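Local atomic coordinates of hookworm platelet inhibitor 1 (Ancylostoma caninum, PDB entry 4TPV), a protein that inhibits platelet aggregation and the adhesion of resting platelets to fibrinogen and collagen, possibly by binding integrins. Residues Met42-Thr47 / Asp118-Ala123. Sequence-based numbering, arbitrary orientation.
Sequences MVYDCT and DKLGCA
Asp118 O accepts the N-H of Val43 at 2.9 Å, the first bond of a parallel pairing that adds the short outer strand 43-44 to strand 119-127 in the central sheet of this CAP domain. The donor stands above the carbonyl plane, and Asp118 with Lys119 forms a classic beta bulge opposite Gly138 on the other neighbouring strand. On the face that carries Val43 and Lys119, both exposed, Lys119 runs across Asp45; its CD is 3.5 Å from Asp45 OD2, but NZ bends back to a weak 3.4 Å salt bridge with Asp118 OD1. Leu120 turns both its backbone polar atoms to segment 42-47: its N gives a longer bond of 3.3 Å to Val43 O, and its O receives Asp45 N at 2.8 Å. CD2 of Leu120 lies 4.1 Å from Tyr44 CD1 and also meets Met42 CB, on the face of Leu120 and Tyr44 that helix 13-34 covers. Asp45 is also the N-cap of helix 46-56, its OD1 accepting Leu48 N. Gly121 CA lies 4.2 Å from the Tyr44 ring centroid, 30° off the normal, an off-centre CH-pi contact. With CG anti to the backbone N (chi1 -158°), the Tyr44 ring reaches along the partner strand, and its hydroxyl also hydrogen-bonds Glu49 OE2 in helix 46-56. Cys122, disulfide-linked to Cys135, closes the contact with a nearly straight bond (167° at the hydrogen) from its N to Tyr44 OH, 2.9 Å away.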
loop_
_atom_site.group_PDB
_atom_site.type_symbol
_atom_site.label_atom_id
_atom_site.label_comp_id
_atom_site.label_asym_id
_atom_site.label_seq_id
_atom_site.Cartn_x
_atom_site.Cartn_y
_atom_site.Cartn_z
ATOM N N MET A 42 5.473 3.030 4.855
ATOM C CA MET A 42 5.236 1.583 4.816
ATOM C C MET A 42 6.510 0.768 4.866
ATOM O O MET A 42 7.537 1.122 4.274
ATOM C CB MET A 42 4.478 1.175 3.564
ATOM C CG MET A 42 3.007 1.545 3.572
ATOM S SD MET A 42 2.197 1.017 2.037
ATOM C CE MET A 42 0.479 1.304 2.492
ATOM N N VAL A 43 6.415 -0.355 5.567
ATOM C CA VAL A 43 7.495 -1.332 5.626
ATOM C C VAL A 43 6.970 -2.649 5.072
ATOM O O VAL A 43 5.817 -2.995 5.313
ATOM C CB VAL A 43 7.997 -1.523 7.071
ATOM C CG1 VAL A 43 8.970 -2.701 7.161
ATOM C CG2 VAL A 43 8.612 -0.229 7.581
ATOM N N TYR A 44 7.785 -3.385 4.325
ATOM C CA TYR A 44 7.321 -4.679 3.818
ATOM C C TYR A 44 7.079 -5.645 4.990
ATOM O O TYR A 44 7.799 -5.620 5.983
ATOM C CB TYR A 44 8.316 -5.286 2.828
ATOM C CG TYR A 44 7.641 -6.299 1.933
ATOM C CD1 TYR A 44 6.878 -5.881 0.848
ATOM C CD2 TYR A 44 7.720 -7.674 2.209
ATOM C CE1 TYR A 44 6.232 -6.778 0.043
ATOM C CE2 TYR A 44 7.070 -8.590 1.404
ATOM C CZ TYR A 44 6.326 -8.138 0.322
ATOM O OH TYR A 44 5.662 -9.020 -0.489
ATOM N N ASP A 45 6.051 -6.482 4.878
ATOM C CA ASP A 45 5.689 -7.376 5.977
ATOM C C ASP A 45 5.455 -8.765 5.424
ATOM O O ASP A 45 4.525 -8.981 4.638
ATOM C CB ASP A 45 4.434 -6.860 6.694
ATOM C CG ASP A 45 4.092 -7.673 7.921
ATOM O OD1 ASP A 45 3.491 -8.762 7.772
ATOM O OD2 ASP A 45 4.430 -7.214 9.031
ATOM N N CYS A 46 6.335 -9.700 5.773
ATOM C CA CYS A 46 6.239 -11.034 5.177
ATOM C C CYS A 46 5.011 -11.803 5.672
ATOM O O CYS A 46 4.561 -12.721 5.004
ATOM C CB CYS A 46 7.515 -11.832 5.425
ATOM S SG CYS A 46 8.935 -11.118 4.565
ATOM N N THR A 47 4.450 -11.423 6.820
ATOM C CA THR A 47 3.184 -12.005 7.253
ATOM C C THR A 47 2.006 -11.573 6.357
ATOM O O THR A 47 1.161 -12.403 5.981
ATOM C CB THR A 47 2.907 -11.642 8.713
ATOM O OG1 THR A 47 3.882 -12.314 9.531
ATOM C CG2 THR A 47 1.526 -12.107 9.119
ATOM N N ASP A 118 0.901 1.158 7.619
ATOM C CA ASP A 118 2.364 1.204 7.717
ATOM C C ASP A 118 3.023 -0.115 7.314
ATOM O O ASP A 118 4.225 -0.287 7.486
ATOM C CB ASP A 118 2.800 1.592 9.137
ATOM C CG ASP A 118 2.356 0.602 10.201
ATOM O OD1 ASP A 118 1.834 -0.481 9.887
ATOM O OD2 ASP A 118 2.546 0.918 11.395
ATOM N N LYS A 119 2.227 -1.030 6.777
ATOM C CA LYS A 119 2.736 -2.339 6.367
ATOM C C LYS A 119 2.041 -2.796 5.087
ATOM O O LYS A 119 0.850 -2.549 4.890
ATOM C CB LYS A 119 2.525 -3.392 7.467
ATOM C CG LYS A 119 3.282 -3.163 8.753
ATOM C CD LYS A 119 2.836 -4.190 9.797
ATOM C CE LYS A 119 3.695 -4.110 11.053
ATOM N NZ LYS A 119 3.587 -2.784 11.730
ATOM N N LEU A 120 2.794 -3.427 4.189
ATOM C CA LEU A 120 2.184 -4.133 3.067
ATOM C C LEU A 120 2.914 -5.442 2.804
ATOM O O LEU A 120 4.086 -5.607 3.164
ATOM C CB LEU A 120 2.186 -3.280 1.781
ATOM C CG LEU A 120 3.499 -3.312 0.981
ATOM C CD1 LEU A 120 3.286 -2.709 -0.408
ATOM C CD2 LEU A 120 4.602 -2.575 1.719
ATOM N N GLY A 121 2.207 -6.364 2.168
ATOM C CA GLY A 121 2.814 -7.584 1.661
ATOM C C GLY A 121 2.066 -7.945 0.404
ATOM O O GLY A 121 0.856 -7.751 0.341
ATOM N N CYS A 122 2.773 -8.489 -0.587
ATOM C CA CYS A 122 2.168 -8.706 -1.910
ATOM C C CYS A 122 2.398 -10.117 -2.460
ATOM O O CYS A 122 3.242 -10.860 -1.969
ATOM C CB CYS A 122 2.699 -7.666 -2.897
ATOM S SG CYS A 122 2.372 -5.942 -2.419
ATOM N N ALA A 123 1.634 -10.474 -3.493
ATOM C CA ALA A 123 1.656 -11.811 -4.071
ATOM C C ALA A 123 1.413 -11.709 -5.574
ATOM O O ALA A 123 0.669 -10.839 -6.042
ATOM C CB ALA A 123 0.597 -12.703 -3.410
#